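PDB 4D7K: Sam-dependent methyltransferases from Streptomyces davawensis, which transfers methyl groups from S-adenosylmethionine to 8-amino-8-demethylriboflavin in two successive steps, completing the biosynthesis of the antibiotic roseoflavin. Local coordinates for residues 182-185 with 191-194; 216-221 with 230-235. All coordinates share one frame; numbering follows the deposited sequence.

Interaction 1: residues 182-185 with 191-194; sequences FADI and QFLA
Asp-184, on a central strand, faces the first turn of the helix that carries Phe-192 and Leu-193, and a single water joins the two elements. Its CB and CG serve to carry the carboxylate toward the helix, with CG anti to the backbone nitrogen (chi1 -156°). At the tip, Asp-184 OD2 meets the edge of the Phe-192 ring in its plane, 3.4 Å from CD2, and the carboxylate and ring planes stand 84° apart. Asp-184 OD2 also lies 3.8 Å from Leu-193 CB. The same oxygen accepts a hydrogen bond from the water (O to OD2 2.6 Å), which in turn accepts one from the backbone N of Leu-193 (2.6 Å). An early-helix amide thus finds a partner through solvent, and the nearby helix start may well stabilise negative charge on Asp-184. Two residues back along the strand, Phe-182 CB packs on Leu-193 CD1 at 3.8 Å. The glycine-rich turn between the segments matches the first SAM-binding motif of class I methyltransferases. Strand 181-185 runs between strands 204-209 and 247-251; Leu-193 also packs on Leu-207 of the former, and Phe-192 on Val-249 and Arg-251 of the latter.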
loop_
_atom_site.group_PDB
_atom_site.type_symbol
_atom_site.label_atom_id
_atom_site.label_comp_id
_atom_site.label_asym_id
_atom_site.label_seq_id
_atom_site.Cartn_x
_atom_site.Cartn_y
_atom_site.Cartn_z
ATOM N N PHE A 182 -31.078 -23.874 8.914
ATOM C CA PHE A 182 -29.789 -23.681 8.273
ATOM C C PHE A 182 -28.751 -24.682 8.757
ATOM O O PHE A 182 -28.731 -25.059 9.927
ATOM C CB PHE A 182 -29.295 -22.254 8.518
ATOM C CG PHE A 182 -30.232 -21.198 8.014
ATOM C CD1 PHE A 182 -31.251 -20.715 8.819
ATOM C CD2 PHE A 182 -30.097 -20.691 6.732
ATOM C CE1 PHE A 182 -32.118 -19.743 8.355
ATOM C CE2 PHE A 182 -30.961 -19.718 6.260
ATOM C CZ PHE A 182 -31.974 -19.244 7.073
ATOM N N ALA A 183 -27.884 -25.104 7.843
ATOM C CA ALA A 183 -26.797 -26.012 8.174
ATOM C C ALA A 183 -25.477 -25.430 7.692
ATOM O O ALA A 183 -25.114 -25.572 6.523
ATOM C CB ALA A 183 -27.035 -27.385 7.563
ATOM N N ASP A 184 -24.766 -24.768 8.598
ATOM C CA ASP A 184 -23.499 -24.137 8.259
ATOM C C ASP A 184 -22.356 -25.141 8.342
ATOM O O ASP A 184 -21.858 -25.437 9.427
ATOM C CB ASP A 184 -23.226 -22.947 9.181
ATOM C CG ASP A 184 -22.292 -21.924 8.554
ATOM O OD1 ASP A 184 -21.485 -22.306 7.678
ATOM O OD2 ASP A 184 -22.366 -20.736 8.934
ATOM N N ILE A 185 -21.947 -25.662 7.192
ATOM C CA ILE A 185 -20.860 -26.630 7.134
ATOM C C ILE A 185 -19.517 -25.914 7.090
ATOM O O ILE A 185 -19.174 -25.277 6.092
ATOM C CB ILE A 185 -20.986 -27.557 5.912
ATOM C CG1 ILE A 185 -22.405 -28.119 5.816
ATOM C CG2 ILE A 185 -19.958 -28.680 5.981
ATOM C CD1 ILE A 185 -22.861 -28.835 7.067
ATOM N N GLN A 191 -20.247 -17.287 13.331
ATOM C CA GLN A 191 -20.417 -15.878 12.982
ATOM C C GLN A 191 -21.473 -15.664 11.899
ATOM O O GLN A 191 -22.425 -14.907 12.091
ATOM C CB GLN A 191 -19.077 -15.291 12.529
ATOM C CG GLN A 191 -19.062 -13.784 12.331
ATOM C CD GLN A 191 -17.699 -13.273 11.886
ATOM O OE1 GLN A 191 -16.941 -13.988 11.231
ATOM N NE2 GLN A 191 -17.380 -12.040 12.249
ATOM N N PHE A 192 -21.301 -16.333 10.765
ATOM C CA PHE A 192 -22.253 -16.221 9.665
ATOM C C PHE A 192 -23.641 -16.707 10.066
ATOM O O PHE A 192 -24.639 -16.020 9.846
ATOM C CB PHE A 192 -21.769 -17.008 8.446
ATOM C CG PHE A 192 -22.762 -17.042 7.319
ATOM C CD1 PHE A 192 -22.965 -15.924 6.529
ATOM C CD2 PHE A 192 -23.491 -18.186 7.054
ATOM C CE1 PHE A 192 -23.878 -15.948 5.492
ATOM C CE2 PHE A 192 -24.407 -18.216 6.018
ATOM C CZ PHE A 192 -24.600 -17.096 5.237
ATOM N N LEU A 193 -23.691 -17.901 10.650
ATOM C CA LEU A 193 -24.941 -18.496 11.110
ATOM C C LEU A 193 -25.694 -17.569 12.058
ATOM O O LEU A 193 -26.921 -17.466 11.991
ATOM C CB LEU A 193 -24.662 -19.834 11.798
ATOM C CG LEU A 193 -25.864 -20.677 12.215
ATOM C CD1 LEU A 193 -26.701 -21.024 11.000
ATOM C CD2 LEU A 193 -25.400 -21.937 12.932
ATOM N N ALA A 194 -24.952 -16.890 12.932
ATOM C CA ALA A 194 -25.540 -15.935 13.872
ATOM C C ALA A 194 -26.179 -14.754 13.148
ATOM O O ALA A 194 -27.262 -14.300 13.520
ATOM C CB ALA A 194 -24.492 -15.440 14.854
HETATM O O HOH W 1 -21.509 -19.341 10.909
#

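Interaction 2: residues 216-221 with 230-235; sequences SAHKFL and VEVRIG
Leu-221 meets Val-230 and Val-232 where helix 214-223 lies against the edge strand 230-234, and these apolar touches form the centre of the contact. One methyl, CD1 of Leu-221, serves both valines: it lies 3.7 Å from CG1 of Val-230 and equally 3.7 Å from CG2 of Val-232. The leucine carries it outward on an extended chain (chi2 178°), so that it meets Val-232 tip to tip while crossing the Val-230 side chain at about a right angle. Since the valines are two residues apart, both branches project from the same side of the strand and offer the methyl a shared seat.

The second kind of contact is heteroaromatic. His-218, one helical turn before Leu-221, leaves the helix pointing neither at the strand nor from it, but its ring comes nearer and crosses Val-232 at a slant, with NE2 3.9 Å from Val-232 CB. No hydrogen bond joins the segments.

Polar pairing stays within the strand, on the side turned from the helix. There Arg-233 NE and Glu-231 OE2 form a salt bridge between alternate residues, although the modelled separation is doubtfully short.

The helix and strand axes run nearly antiparallel, at 171° and 10.1 Å apart at closest approach, as the return leg of a beta-alpha-beta unit requires. Strand 230-234 pairs in parallel with 204-209, and its end leads into Gly-235, which with Asp-236 and Phe-237 is predicted to bind S-adenosylmethionine. With only aliphatic and imidazole carbon and nitrogen atoms meeting, the chemistry is consistent with a contact held by van der Waals packing, buried at Leu-221 and Val-230, with the exposed His-218 at its margin.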
loop_
_atom_site.group_PDB
_atom_site.type_symbol
_atom_site.label_atom_id
_atom_site.label_comp_id
_atom_site.label_asym_id
_atom_site.label_seq_id
_atom_site.Cartn_x
_atom_site.Cartn_y
_atom_site.Cartn_z
ATOM N N SER A 216 -14.899 -22.201 21.364
ATOM C CA SER A 216 -15.058 -20.863 20.807
ATOM C C SER A 216 -16.479 -20.636 20.306
ATOM O O SER A 216 -17.028 -19.539 20.428
ATOM C CB SER A 216 -14.058 -20.647 19.670
ATOM O OG SER A 216 -14.258 -19.394 19.045
ATOM N N ALA A 217 -17.071 -21.687 19.746
ATOM C CA ALA A 217 -18.409 -21.604 19.177
ATOM C C ALA A 217 -19.474 -21.507 20.263
ATOM O O ALA A 217 -20.431 -20.748 20.128
ATOM C CB ALA A 217 -18.677 -22.804 18.280
ATOM N N HIS A 218 -19.306 -22.282 21.332
ATOM C CA HIS A 218 -20.242 -22.263 22.458
ATOM C C HIS A 218 -20.288 -20.900 23.140
ATOM O O HIS A 218 -21.360 -20.420 23.514
ATOM C CB HIS A 218 -19.875 -23.335 23.492
ATOM C CG HIS A 218 -20.263 -24.724 23.096
ATOM N ND1 HIS A 218 -19.678 -25.848 23.637
ATOM C CD2 HIS A 218 -21.189 -25.172 22.211
ATOM C CE1 HIS A 218 -20.219 -26.925 23.102
ATOM N NE2 HIS A 218 -21.135 -26.547 22.235
ATOM N N LYS A 219 -19.122 -20.283 23.304
ATOM C CA LYS A 219 -19.035 -18.994 23.977
ATOM C C LYS A 219 -19.643 -17.885 23.122
ATOM O O LYS A 219 -20.444 -17.091 23.617
ATOM C CB LYS A 219 -17.580 -18.663 24.328
ATOM C CG LYS A 219 -17.425 -17.418 25.189
ATOM C CD LYS A 219 -15.971 -17.139 25.548
ATOM C CE LYS A 219 -15.435 -18.156 26.545
ATOM N NZ LYS A 219 -14.076 -17.801 27.049
ATOM N N PHE A 220 -19.276 -17.834 21.843
ATOM C CA PHE A 220 -19.809 -16.806 20.946
ATOM C C PHE A 220 -21.326 -16.876 20.835
ATOM O O PHE A 220 -22.007 -15.849 20.887
ATOM C CB PHE A 220 -19.197 -16.913 19.549
ATOM C CG PHE A 220 -19.871 -16.034 18.533
ATOM C CD1 PHE A 220 -19.603 -14.674 18.491
ATOM C CD2 PHE A 220 -20.789 -16.564 17.629
ATOM C CE1 PHE A 220 -20.231 -13.856 17.564
ATOM C CE2 PHE A 220 -21.420 -15.754 16.706
ATOM C CZ PHE A 220 -21.139 -14.398 16.670
ATOM N N LEU A 221 -21.851 -18.088 20.678
ATOM C CA LEU A 221 -23.294 -18.279 20.588
ATOM C C LEU A 221 -23.990 -17.863 21.880
ATOM O O LEU A 221 -25.126 -17.389 21.853
ATOM C CB LEU A 221 -23.627 -19.734 20.257
ATOM C CG LEU A 221 -23.235 -20.218 18.860
ATOM C CD1 LEU A 221 -23.586 -21.686 18.697
ATOM C CD2 LEU A 221 -23.903 -19.382 17.783
ATOM N N VAL A 230 -29.234 -23.002 18.042
ATOM C CA VAL A 230 -28.189 -23.642 17.247
ATOM C C VAL A 230 -27.677 -24.935 17.876
ATOM O O VAL A 230 -27.221 -24.951 19.019
ATOM C CB VAL A 230 -26.990 -22.706 17.026
ATOM C CG1 VAL A 230 -25.820 -23.475 16.425
ATOM C CG2 VAL A 230 -27.379 -21.549 16.132
ATOM N N GLU A 231 -27.765 -26.019 17.113
ATOM C CA GLU A 231 -27.155 -27.284 17.493
ATOM C C GLU A 231 -25.714 -27.315 16.994
ATOM O O GLU A 231 -25.459 -27.112 15.808
ATOM C CB GLU A 231 -27.950 -28.457 16.919
ATOM C CG GLU A 231 -27.296 -29.812 17.109
ATOM C CD GLU A 231 -28.016 -30.911 16.355
ATOM O OE1 GLU A 231 -29.099 -30.639 15.795
ATOM O OE2 GLU A 231 -27.496 -32.045 16.318
ATOM N N VAL A 232 -24.776 -27.557 17.903
ATOM C CA VAL A 232 -23.361 -27.574 17.551
ATOM C C VAL A 232 -22.838 -29.004 17.432
ATOM O O VAL A 232 -22.601 -29.676 18.439
ATOM C CB VAL A 232 -22.513 -26.808 18.590
ATOM C CG1 VAL A 232 -21.049 -26.803 18.183
ATOM C CG2 VAL A 232 -23.030 -25.386 18.756
ATOM N N ARG A 233 -22.660 -29.462 16.198
ATOM C CA ARG A 233 -22.157 -30.808 15.942
ATOM C C ARG A 233 -20.660 -30.790 15.657
ATOM O O ARG A 233 -20.203 -30.134 14.722
ATOM C CB ARG A 233 -22.909 -31.451 14.774
ATOM C CG ARG A 233 -24.390 -31.652 15.038
ATOM C CD ARG A 233 -24.999 -32.627 14.053
ATOM N NE ARG A 233 -26.364 -32.992 14.417
ATOM C CZ ARG A 233 -27.076 -33.927 13.798
ATOM N NH1 ARG A 233 -26.551 -34.596 12.780
ATOM N NH2 ARG A 233 -28.312 -34.197 14.196
ATOM N N ILE A 234 -19.904 -31.524 16.467
ATOM C CA ILE A 234 -18.450 -31.549 16.358
ATOM C C ILE A 234 -17.949 -32.886 15.814
ATOM O O ILE A 234 -18.336 -33.950 16.297
ATOM C CB ILE A 234 -17.786 -31.274 17.725
ATOM C CG1 ILE A 234 -18.200 -29.898 18.253
ATOM C CG2 ILE A 234 -16.275 -31.367 17.620
ATOM C CD1 ILE A 234 -17.926 -28.766 17.289
ATOM N N GLY A 235 -17.086 -32.824 14.805
ATOM C CA GLY A 235 -16.499 -34.021 14.232
ATOM C C GLY A 235 -16.179 -33.890 12.755
ATOM O O GLY A 235 -16.204 -32.796 12.195
#

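Interactions 1 and 2 belong to consecutive beta-alpha-beta units of one Rossmann-like sheet, which share strand 204-209. Interaction 1 is the more deeply buried, on an interior strand; interaction 2 lies at the edge strand, with an exposed histidine at its margin. Their chemistry differs accordingly: a water-bridged carboxylate supplements the packing at 182-185 with 191-194, whereas 216-221 and 230-235 meet without any hydrogen bond. They also adjoin directly, with centres 10 Å apart. Phe-220 CE2 rests on Ala-194 CB at 3.6 Å, and Leu-193 CD2 on Val-230 CG2 at 3.8 Å, so the two helices and the edge strand share a common apolar layer.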